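Local coordinates for protein telomerase reverse transcriptase (Candida tropicalis MYA-3404, PDB 6ZD1) that probably extends chromosome ends as a reverse transcriptase, adding simple telomeric repeats to DNA by copying a template within the telomerase RNA, at residues 6-11 / 40-45; 2-7 / 169-174; 132-137 / 152-157; 124-129 / 163-168. One frame throughout, in Å; residues are numbered along the deposited sequence.

Interaction 1. Residues 6-11 / 40-45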
# COMPACT_ATOMS: atom_id res chain seq x y z
N THR A 6 -21.76 -0.53 23.73
CA THR A 6 -23.02 0.15 23.49
C THR A 6 -24.12 -0.65 24.17
O THR A 6 -23.97 -1.84 24.45
CB THR A 6 -23.31 0.30 21.98
OG1 THR A 6 -23.15 -0.97 21.33
CG2 THR A 6 -22.35 1.30 21.35
N ASN A 7 -25.24 0.02 24.46
CA ASN A 7 -26.34 -0.64 25.15
C ASN A 7 -27.27 -1.30 24.14
O ASN A 7 -27.11 -1.18 22.92
CB ASN A 7 -27.09 0.35 26.05
CG ASN A 7 -27.60 1.57 25.30
OD1 ASN A 7 -27.80 1.53 24.09
ND2 ASN A 7 -27.81 2.65 26.03
N VAL A 8 -28.28 -2.02 24.66
CA VAL A 8 -29.25 -2.67 23.78
C VAL A 8 -29.99 -1.64 22.95
O VAL A 8 -30.33 -1.89 21.78
CB VAL A 8 -30.24 -3.52 24.62
CG1 VAL A 8 -31.12 -4.36 23.70
CG2 VAL A 8 -29.49 -4.39 25.61
N GLN A 9 -30.24 -0.46 23.52
CA GLN A 9 -30.95 0.58 22.79
C GLN A 9 -30.15 1.04 21.57
O GLN A 9 -30.73 1.28 20.50
CB GLN A 9 -31.23 1.76 23.72
CG GLN A 9 -31.95 2.93 23.08
CD GLN A 9 -32.14 4.08 24.04
OE1 GLN A 9 -31.59 4.09 25.14
NE2 GLN A 9 -32.94 5.07 23.63
N GLU A 10 -28.83 1.15 21.71
CA GLU A 10 -28.00 1.62 20.60
C GLU A 10 -27.78 0.55 19.55
O GLU A 10 -27.80 0.84 18.35
CB GLU A 10 -26.65 2.12 21.14
CG GLU A 10 -26.71 3.49 21.80
CD GLU A 10 -25.62 3.69 22.84
OE1 GLU A 10 -25.96 4.02 24.00
OE2 GLU A 10 -24.43 3.52 22.50
N VAL A 11 -27.59 -0.71 19.97
CA VAL A 11 -27.37 -1.78 19.00
C VAL A 11 -28.63 -2.02 18.18
O VAL A 11 -28.58 -2.16 16.96
CB VAL A 11 -26.91 -3.07 19.71
CG1 VAL A 11 -26.86 -4.22 18.72
CG2 VAL A 11 -25.56 -2.86 20.37
N VAL A 40 -32.29 -11.17 21.49
CA VAL A 40 -30.97 -11.66 21.13
C VAL A 40 -29.89 -10.67 21.54
O VAL A 40 -28.88 -11.05 22.13
CB VAL A 40 -30.91 -11.96 19.62
CG1 VAL A 40 -29.50 -12.40 19.22
CG2 VAL A 40 -31.93 -13.02 19.25
N VAL A 41 -30.11 -9.38 21.27
CA VAL A 41 -29.10 -8.38 21.60
C VAL A 41 -28.86 -8.36 23.10
O VAL A 41 -27.72 -8.22 23.56
CB VAL A 41 -29.52 -7.00 21.07
CG1 VAL A 41 -28.51 -5.94 21.50
CG2 VAL A 41 -29.65 -7.02 19.56
N SER A 42 -29.92 -8.54 23.89
CA SER A 42 -29.76 -8.55 25.34
C SER A 42 -28.94 -9.75 25.79
O SER A 42 -28.06 -9.62 26.65
CB SER A 42 -31.12 -8.56 26.03
OG SER A 42 -31.90 -7.45 25.64
N ARG A 43 -29.19 -10.92 25.20
CA ARG A 43 -28.45 -12.11 25.61
C ARG A 43 -27.00 -12.05 25.15
O ARG A 43 -26.12 -12.58 25.83
CB ARG A 43 -29.14 -13.36 25.07
CG ARG A 43 -30.39 -13.73 25.85
CD ARG A 43 -31.42 -14.37 24.96
NE ARG A 43 -30.96 -15.62 24.38
CZ ARG A 43 -31.41 -16.11 23.23
NH1 ARG A 43 -32.32 -15.45 22.53
NH2 ARG A 43 -30.94 -17.27 22.77
N ILE A 44 -26.73 -11.41 24.01
CA ILE A 44 -25.35 -11.27 23.56
C ILE A 44 -24.60 -10.31 24.46
O ILE A 44 -23.49 -10.60 24.92
CB ILE A 44 -25.30 -10.83 22.09
CG1 ILE A 44 -25.85 -11.93 21.18
CG2 ILE A 44 -23.88 -10.45 21.69
CD1 ILE A 44 -25.89 -11.56 19.72
N ILE A 45 -25.20 -9.15 24.75
CA ILE A 45 -24.57 -8.18 25.63
C ILE A 45 -24.38 -8.76 27.02
O ILE A 45 -23.37 -8.51 27.68
CB ILE A 45 -25.39 -6.87 25.65
CG1 ILE A 45 -25.33 -6.19 24.29
CG2 ILE A 45 -24.87 -5.92 26.72
CD1 ILE A 45 -26.02 -4.84 24.24
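Val8 lies over Val41 and Ser42 at the start of helix 8-14, where it meets the flank of helix 36-50. Its CG1 stands anti to the backbone N (chi1 -172°), and this branch reaches Val41 CG1 at 3.8 Å. The same CG1 is 3.7 Å from Ser42 OG, a van der Waals contact; the hydroxyl is hydrogen-bonded to Lys38 O, one turn back in its own helix. The other branch, Val8 CG2, is 3.8 Å from Ile45 CD1. That methyl fits against the backbone where the chain enters the helix, 3.6 Å from both Thr6 O and Val8 N. One turn further on, Val11 CG1 approaches Val41 CG1 at 3.7 Å, so that Val41 CG1 touches two valines from successive parts of the 6-11 segment. No hydrogen bond joins the segments; the 257 Å² buried between them is mainly aliphatic. The helix start itself is fixed locally by Asn7, the N-cap residue, whose OD1 accepts from Glu10 N at 2.6 Å with a C=O...donor angle of 165°. Beyond the pair, Val11 and Ile44 both rest on Trp166 of helix 158-179. The arrangement is typical of apolar helix-helix packing, here a short N-terminal helix with a side-chain cap laid against a longer helix.

Interaction 2. Residues 2-7 / 169-174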
# COMPACT_ATOMS: atom_id res chain seq x y z
N GLU A 2 -16.61 -6.56 27.96
CA GLU A 2 -15.84 -5.40 27.52
C GLU A 2 -15.50 -5.48 26.03
O GLU A 2 -14.46 -4.99 25.59
CB GLU A 2 -14.56 -5.28 28.35
CG GLU A 2 -13.74 -6.55 28.41
CD GLU A 2 -12.58 -6.44 29.37
OE1 GLU A 2 -12.72 -5.73 30.39
OE2 GLU A 2 -11.53 -7.06 29.11
N ILE A 3 -16.40 -6.10 25.26
CA ILE A 3 -16.30 -6.14 23.81
C ILE A 3 -17.37 -5.27 23.15
O ILE A 3 -17.10 -4.60 22.15
CB ILE A 3 -16.38 -7.59 23.29
CG1 ILE A 3 -15.05 -8.32 23.54
CG2 ILE A 3 -16.74 -7.64 21.82
CD1 ILE A 3 -13.88 -7.72 22.79
N ILE A 4 -18.57 -5.26 23.71
CA ILE A 4 -19.66 -4.41 23.27
C ILE A 4 -19.74 -3.23 24.23
O ILE A 4 -20.08 -3.40 25.41
CB ILE A 4 -20.99 -5.18 23.22
CG1 ILE A 4 -20.79 -6.53 22.54
CG2 ILE A 4 -22.08 -4.36 22.54
CD1 ILE A 4 -22.01 -7.42 22.55
N ARG A 5 -19.44 -2.03 23.74
CA ARG A 5 -19.49 -0.81 24.55
C ARG A 5 -20.64 0.09 24.10
O ARG A 5 -20.52 1.31 24.06
CB ARG A 5 -18.15 -0.08 24.51
CG ARG A 5 -17.20 -0.47 25.66
CD ARG A 5 -15.73 -0.43 25.25
NE ARG A 5 -15.44 -1.34 24.15
CZ ARG A 5 -14.23 -1.61 23.68
NH1 ARG A 5 -13.16 -1.04 24.23
NH2 ARG A 5 -14.08 -2.45 22.67
N THR A 6 -21.76 -0.53 23.73
CA THR A 6 -23.02 0.15 23.49
C THR A 6 -24.12 -0.65 24.17
O THR A 6 -23.97 -1.84 24.45
CB THR A 6 -23.31 0.30 21.98
OG1 THR A 6 -23.15 -0.97 21.33
CG2 THR A 6 -22.35 1.30 21.35
N ASN A 7 -25.24 0.02 24.46
CA ASN A 7 -26.34 -0.64 25.15
C ASN A 7 -27.27 -1.30 24.14
O ASN A 7 -27.11 -1.18 22.92
CB ASN A 7 -27.09 0.35 26.05
CG ASN A 7 -27.60 1.57 25.30
OD1 ASN A 7 -27.80 1.53 24.09
ND2 ASN A 7 -27.81 2.65 26.03
N ILE A 169 -18.52 -6.08 12.15
CA ILE A 169 -17.74 -4.87 12.35
C ILE A 169 -17.62 -4.48 13.82
O ILE A 169 -16.63 -3.84 14.21
CB ILE A 169 -18.31 -3.69 11.53
CG1 ILE A 169 -19.53 -3.08 12.23
CG2 ILE A 169 -18.63 -4.14 10.11
CD1 ILE A 169 -20.00 -1.77 11.63
N SER A 170 -18.60 -4.84 14.66
CA SER A 170 -18.54 -4.51 16.07
C SER A 170 -18.02 -5.66 16.92
O SER A 170 -17.12 -5.46 17.75
CB SER A 170 -19.93 -4.08 16.59
OG SER A 170 -20.40 -2.93 15.90
N LEU A 171 -18.55 -6.87 16.74
CA LEU A 171 -18.10 -7.99 17.55
C LEU A 171 -16.76 -8.53 17.08
O LEU A 171 -15.77 -8.51 17.83
CB LEU A 171 -19.16 -9.10 17.55
CG LEU A 171 -20.41 -8.80 18.37
CD1 LEU A 171 -21.35 -9.98 18.36
CD2 LEU A 171 -19.99 -8.46 19.78
N VAL A 172 -16.69 -9.00 15.83
CA VAL A 172 -15.48 -9.67 15.36
C VAL A 172 -14.29 -8.71 15.37
O VAL A 172 -13.21 -9.05 15.86
CB VAL A 172 -15.71 -10.26 13.96
CG1 VAL A 172 -14.41 -10.87 13.42
CG2 VAL A 172 -16.81 -11.32 14.01
N LYS A 173 -14.49 -7.48 14.90
CA LYS A 173 -13.38 -6.55 14.78
C LYS A 173 -12.86 -6.14 16.15
O LYS A 173 -11.64 -6.07 16.36
CB LYS A 173 -13.80 -5.33 13.96
CG LYS A 173 -12.72 -4.26 13.84
CD LYS A 173 -13.26 -3.01 13.17
CE LYS A 173 -13.29 -3.16 11.66
NZ LYS A 173 -11.91 -3.16 11.12
N ASN A 174 -13.75 -5.86 17.10
CA ASN A 174 -13.29 -5.45 18.43
C ASN A 174 -12.57 -6.58 19.14
O ASN A 174 -11.63 -6.32 19.90
CB ASN A 174 -14.46 -4.95 19.27
CG ASN A 174 -15.00 -3.63 18.77
OD1 ASN A 174 -14.35 -2.94 17.99
ND2 ASN A 174 -16.20 -3.27 19.22
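Leu171 CD2 is the methyl on which two consecutive isoleucines converge: Ile4 CG1 lies 3.5 Å from it and Ile3 CG2 3.9 Å. Ile4 also brings its CD1 to the same methyl, whereas the Ile3 side chain crosses Leu171 at about a right angle. The CD1 end of Ile3 goes elsewhere, coming within 3.9 Å of Asn174 O, so one side chain reaches from Leu171 to Asn174. Asn174 supplies the polar part of the contact. Its CG is anti to the carbonyl carbon (chi1 -70°), and its ND2 gives a weak hydrogen bond to Ile3 O, 3.3 Å long with an N-H...acceptor angle of 149°. Beside this amide, Arg5 NH2 stands 4.1 Å from Asn174 ND2, the guanidinium and amide planes being 80° apart; this is proximity between two donor groups and no bond. Glu2 O sits 3.8 Å above the guanidinium plane, over its centre.

Further out, the irregular N-terminal segment is fixed by Asp48, whose carboxylate accepts from the backbone N atoms of Glu2, Ile3 and Ile4. Ile3 also touches Ile175 and Ala178 of helix 158-179, and Trp166 touches both Ile4 and Leu171, adding to the apolar surroundings. On the far side of the helix, Val172 packs on helix 104-117, within the RNA-binding domain. With a single weak hydrogen bond between the segments, the chemistry implies that this contact depends chiefly on burial of aliphatic carbon, the amide-carbonyl pair adding a modest directional link beside that packing.

Interaction 3. Residues 132-137 / 152-157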
# COMPACT_ATOMS: atom_id res chain seq x y z
N GLY A 132 -27.33 -17.41 4.15
CA GLY A 132 -28.33 -18.12 4.92
C GLY A 132 -29.72 -17.68 4.51
O GLY A 132 -29.88 -16.69 3.79
N ILE A 133 -30.73 -18.44 4.93
CA ILE A 133 -32.02 -18.16 4.29
C ILE A 133 -33.19 -17.77 5.20
O ILE A 133 -33.67 -16.64 5.13
CB ILE A 133 -32.39 -19.41 3.46
CG1 ILE A 133 -31.95 -20.68 4.21
CG2 ILE A 133 -31.71 -19.35 2.09
CD1 ILE A 133 -31.45 -21.82 3.31
N LYS A 134 -33.64 -18.67 6.07
CA LYS A 134 -34.85 -18.41 6.86
C LYS A 134 -34.73 -18.74 8.33
O LYS A 134 -35.49 -18.20 9.13
CB LYS A 134 -36.04 -19.19 6.29
CG LYS A 134 -36.52 -18.74 4.93
CD LYS A 134 -37.67 -17.74 5.01
CE LYS A 134 -37.93 -17.16 3.62
NZ LYS A 134 -39.02 -16.15 3.58
N LEU A 135 -33.81 -19.63 8.71
CA LEU A 135 -33.78 -20.24 10.02
C LEU A 135 -33.52 -19.24 11.13
O LEU A 135 -33.58 -19.62 12.31
CB LEU A 135 -32.75 -21.37 10.02
CG LEU A 135 -33.08 -22.50 9.02
CD1 LEU A 135 -31.98 -23.56 8.97
CD2 LEU A 135 -34.42 -23.15 9.35
N SER A 136 -33.22 -17.99 10.80
CA SER A 136 -33.12 -16.91 11.78
C SER A 136 -34.53 -16.39 12.01
O SER A 136 -34.97 -15.42 11.39
CB SER A 136 -32.19 -15.80 11.30
OG SER A 136 -30.95 -16.30 10.80
N LYS A 137 -35.26 -17.04 12.92
CA LYS A 137 -36.65 -16.68 13.22
C LYS A 137 -36.67 -15.43 14.10
O LYS A 137 -36.99 -15.47 15.29
CB LYS A 137 -37.37 -17.85 13.88
CG LYS A 137 -37.23 -19.19 13.14
CD LYS A 137 -38.06 -19.26 11.86
CE LYS A 137 -37.97 -20.64 11.22
NZ LYS A 137 -38.88 -20.80 10.04
N ASP A 152 -43.31 -9.26 2.16
CA ASP A 152 -42.23 -8.31 2.34
C ASP A 152 -41.35 -8.68 3.53
O ASP A 152 -40.73 -7.81 4.14
CB ASP A 152 -42.78 -6.89 2.48
CG ASP A 152 -41.81 -5.83 1.99
OD1 ASP A 152 -40.79 -5.58 2.68
OD2 ASP A 152 -42.06 -5.24 0.92
N PHE A 153 -41.28 -9.96 3.87
CA PHE A 153 -40.28 -10.38 4.85
C PHE A 153 -38.87 -10.26 4.30
O PHE A 153 -37.91 -10.25 5.08
CB PHE A 153 -40.56 -11.82 5.31
CG PHE A 153 -39.66 -12.29 6.43
CD1 PHE A 153 -38.72 -13.29 6.21
CD2 PHE A 153 -39.77 -11.76 7.70
CE1 PHE A 153 -37.90 -13.73 7.23
CE2 PHE A 153 -38.95 -12.20 8.73
CZ PHE A 153 -38.01 -13.18 8.49
N GLN A 154 -38.72 -10.13 2.98
CA GLN A 154 -37.40 -10.05 2.36
C GLN A 154 -36.85 -8.63 2.37
O GLN A 154 -35.71 -8.40 2.78
CB GLN A 154 -37.46 -10.60 0.93
CG GLN A 154 -38.24 -11.90 0.82
CD GLN A 154 -37.76 -12.96 1.80
OE1 GLN A 154 -38.51 -13.41 2.66
NE2 GLN A 154 -36.51 -13.37 1.65
N ILE A 155 -37.64 -7.66 1.90
CA ILE A 155 -37.18 -6.28 1.98
C ILE A 155 -37.14 -5.81 3.43
O ILE A 155 -36.39 -4.88 3.76
CB ILE A 155 -38.06 -5.38 1.09
CG1 ILE A 155 -38.09 -5.94 -0.34
CG2 ILE A 155 -37.54 -3.95 1.06
CD1 ILE A 155 -38.77 -5.03 -1.35
N ARG A 156 -37.90 -6.46 4.31
CA ARG A 156 -37.75 -6.28 5.75
C ARG A 156 -36.77 -7.27 6.37
O ARG A 156 -36.69 -7.36 7.60
CB ARG A 156 -39.12 -6.37 6.44
CG ARG A 156 -40.07 -5.31 5.93
CD ARG A 156 -41.03 -4.80 6.99
NE ARG A 156 -41.54 -3.48 6.61
CZ ARG A 156 -42.63 -2.92 7.13
NH1 ARG A 156 -43.34 -3.56 8.04
NH2 ARG A 156 -43.01 -1.72 6.72
N LYS A 157 -36.06 -8.04 5.55
CA LYS A 157 -34.87 -8.76 5.98
C LYS A 157 -33.62 -7.90 5.89
O LYS A 157 -32.54 -8.36 6.27
CB LYS A 157 -34.67 -10.03 5.14
CG LYS A 157 -34.83 -11.34 5.88
CD LYS A 157 -35.16 -12.45 4.89
CE LYS A 157 -34.95 -13.83 5.46
NZ LYS A 157 -35.67 -14.86 4.65
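Lys157 NZ donates to Ile133 O at 2.7 Å, with a C=O...donor angle of 154°. Beyond CG the Lys157 chain is extended, which carries the ammonium across to the backbone of the other segment. A second lysine bond runs the opposite way: Lys134 NZ donates to Gln154 OE1 at 2.9 Å. Here the approach is more bent, 132° at the acceptor. Both donors are tilted out of the carbonyl planes, the second more so. Bends at chi2 in both Lys134 and Gln154 shape the two chains, which cross at about a right angle.

These reciprocal bonds bridge two irregular loop segments on the surface between helix 126-129 and helix 158-179, in the family's RNA-binding domain; residues 140-150, between the segments, are not modelled. Both acceptors are neutral carbonyl oxygens, while the two ammonium nitrogens, Lys134 NZ and Lys157 NZ, stand 3.7 Å apart. Their mutual repulsion probably offsets part of what the bonds contribute, and could favour loss of a proton from one. Lys134 NZ also lies 3.9 Å from Phe153 CD1, obliquely to a ring that in turn meets the ring of Phe138.

Interaction 4. Residues 124-129 / 163-168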
# COMPACT_ATOMS: atom_id res chain seq x y z
N LEU A 124 -16.67 -4.92 4.39
CA LEU A 124 -17.55 -6.08 4.35
C LEU A 124 -18.57 -5.91 3.23
O LEU A 124 -19.13 -4.82 3.04
CB LEU A 124 -18.26 -6.27 5.69
CG LEU A 124 -18.88 -7.65 5.89
CD1 LEU A 124 -17.78 -8.66 6.17
CD2 LEU A 124 -19.92 -7.64 7.00
N HIS A 125 -18.83 -6.99 2.50
CA HIS A 125 -19.77 -6.97 1.38
C HIS A 125 -20.92 -7.90 1.71
O HIS A 125 -20.80 -9.13 1.60
CB HIS A 125 -19.08 -7.38 0.08
CG HIS A 125 -17.96 -6.47 -0.32
ND1 HIS A 125 -18.15 -5.36 -1.11
CD2 HIS A 125 -16.64 -6.50 -0.03
CE1 HIS A 125 -17.00 -4.74 -1.30
NE2 HIS A 125 -16.06 -5.41 -0.64
N LEU A 126 -22.07 -7.32 2.08
CA LEU A 126 -23.18 -8.10 2.61
C LEU A 126 -23.75 -9.07 1.58
O LEU A 126 -24.39 -10.06 1.97
CB LEU A 126 -24.27 -7.17 3.12
CG LEU A 126 -23.87 -6.25 4.29
CD1 LEU A 126 -24.88 -5.14 4.50
CD2 LEU A 126 -23.67 -7.05 5.57
N ASP A 127 -23.52 -8.84 0.29
CA ASP A 127 -24.04 -9.76 -0.72
C ASP A 127 -23.23 -11.05 -0.78
O ASP A 127 -23.77 -12.09 -1.17
CB ASP A 127 -24.07 -9.09 -2.09
CG ASP A 127 -24.98 -7.87 -2.14
OD1 ASP A 127 -24.70 -6.89 -1.42
OD2 ASP A 127 -25.97 -7.90 -2.90
N ASP A 128 -21.96 -11.00 -0.39
CA ASP A 128 -21.10 -12.18 -0.37
C ASP A 128 -21.22 -12.95 0.94
O ASP A 128 -21.35 -14.18 0.92
CB ASP A 128 -19.64 -11.77 -0.61
CG ASP A 128 -19.42 -11.13 -1.97
OD1 ASP A 128 -19.15 -9.91 -2.02
OD2 ASP A 128 -19.52 -11.84 -3.00
N VAL A 129 -21.21 -12.25 2.07
CA VAL A 129 -21.25 -12.91 3.37
C VAL A 129 -22.58 -13.63 3.58
O VAL A 129 -22.61 -14.73 4.15
CB VAL A 129 -21.01 -11.88 4.49
CG1 VAL A 129 -21.17 -12.51 5.87
CG2 VAL A 129 -19.63 -11.25 4.34
N TYR A 163 -27.83 -6.66 11.17
CA TYR A 163 -27.40 -7.53 12.26
C TYR A 163 -26.05 -8.16 11.96
O TYR A 163 -25.11 -8.07 12.77
CB TYR A 163 -28.44 -8.62 12.51
CG TYR A 163 -27.99 -9.67 13.51
CD1 TYR A 163 -27.91 -9.38 14.86
CD2 TYR A 163 -27.64 -10.96 13.09
CE1 TYR A 163 -27.50 -10.34 15.78
CE2 TYR A 163 -27.23 -11.92 14.00
CZ TYR A 163 -27.17 -11.60 15.34
OH TYR A 163 -26.76 -12.54 16.26
N ILE A 164 -25.92 -8.79 10.79
CA ILE A 164 -24.65 -9.42 10.43
C ILE A 164 -23.55 -8.39 10.36
O ILE A 164 -22.41 -8.64 10.78
CB ILE A 164 -24.80 -10.20 9.11
CG1 ILE A 164 -25.82 -11.32 9.26
CG2 ILE A 164 -23.45 -10.75 8.67
CD1 ILE A 164 -25.51 -12.28 10.40
N ASN A 165 -23.86 -7.19 9.85
CA ASN A 165 -22.88 -6.12 9.82
C ASN A 165 -22.40 -5.79 11.23
O ASN A 165 -21.19 -5.69 11.48
CB ASN A 165 -23.47 -4.89 9.14
CG ASN A 165 -22.43 -3.84 8.81
OD1 ASN A 165 -22.23 -2.89 9.57
ND2 ASN A 165 -21.75 -4.01 7.69
N TRP A 166 -23.33 -5.66 12.18
CA TRP A 166 -22.95 -5.40 13.56
C TRP A 166 -22.17 -6.57 14.16
O TRP A 166 -21.29 -6.37 15.00
CB TRP A 166 -24.19 -5.10 14.40
CG TRP A 166 -23.93 -5.04 15.88
CD1 TRP A 166 -23.41 -3.99 16.58
CD2 TRP A 166 -24.17 -6.08 16.85
NE1 TRP A 166 -23.32 -4.31 17.92
CE2 TRP A 166 -23.78 -5.58 18.10
CE3 TRP A 166 -24.68 -7.38 16.76
CZ2 TRP A 166 -23.88 -6.34 19.27
CZ3 TRP A 166 -24.78 -8.13 17.92
CH2 TRP A 166 -24.38 -7.61 19.16
N VAL A 167 -22.48 -7.81 13.74
CA VAL A 167 -21.72 -8.95 14.24
C VAL A 167 -20.29 -8.91 13.73
O VAL A 167 -19.35 -9.25 14.46
CB VAL A 167 -22.42 -10.27 13.87
CG1 VAL A 167 -21.52 -11.45 14.20
CG2 VAL A 167 -23.75 -10.40 14.60
N PHE A 168 -20.09 -8.49 12.48
CA PHE A 168 -18.76 -8.51 11.89
C PHE A 168 -17.94 -7.28 12.24
O PHE A 168 -16.76 -7.41 12.61
CB PHE A 168 -18.87 -8.66 10.36
CG PHE A 168 -18.90 -10.08 9.88
CD1 PHE A 168 -17.82 -10.63 9.22
CD2 PHE A 168 -20.02 -10.87 10.10
CE1 PHE A 168 -17.85 -11.94 8.77
CE2 PHE A 168 -20.06 -12.18 9.65
CZ PHE A 168 -18.97 -12.72 8.98
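Leu124 presses its two methyls against the base of the Phe168 side chain, both approaching from one side: CD1 is 3.6 Å from Phe168 CD1, and CD2 is 3.7 Å from Phe168 CB and lies close to CG as well. The leucine CG is anti to the backbone N (chi1 -163°), and the two side chains cross at about a right angle. At the other end of the ring, Val129 meets Phe168 tip to tip, its CG1 lying 3.8 Å from Phe168 CZ. Leu124 and Val129 thus touch the ring near its CB end and at CZ, both from the same side. The same Val129 CG1 also fits against Ile164 CG2 at 4.0 Å, entering the angle between two residues one turn apart on helix 158-179. Leu126 extends the contact to Asn165, where its CD2 lies 4.2 Å from both CB and ND2 of that residue. Leu124 CD2 comes within 4.1 Å of Asn165 ND2, so two leucine methyls converge on the same amide nitrogen. No hydrogen bond crosses the contact, which buries 273 Å².

Helix 104-117 adds a further layer: Phe115 makes an edge-to-face stack with Phe168 and touches Leu124, while Arg111 packs on Val129. This is mainly apolar packing, with one asparagine amide taking part, of a one-turn helix and its leading loop on a long helix, consistent with the largely helical telomerase RNA-binding domain.

In the fold
From the N terminus, residues 2-7 run directly into helix 8-14, so interactions 1 and 2 begin on the same piece of chain and share Thr6 and Asn7. Interaction 1 closes first, on helix 36-50. Interaction 2 spans a far longer excursion to helix 158-179; within that span, interaction 4 joins 124-129 to an earlier part of the same helix, and interaction 3 closes the shorter loop inside interaction 4. Interaction 1 precedes both 3 and 4. Trp166 connects three contacts, touching Val11, Ile44 and Ile4. Helix 158-179 thus gathers the N-terminal segment and the 124-129 region, while interaction 3 lies apart, its centre about 14 Å from that of interaction 4, which its segments adjoin in sequence.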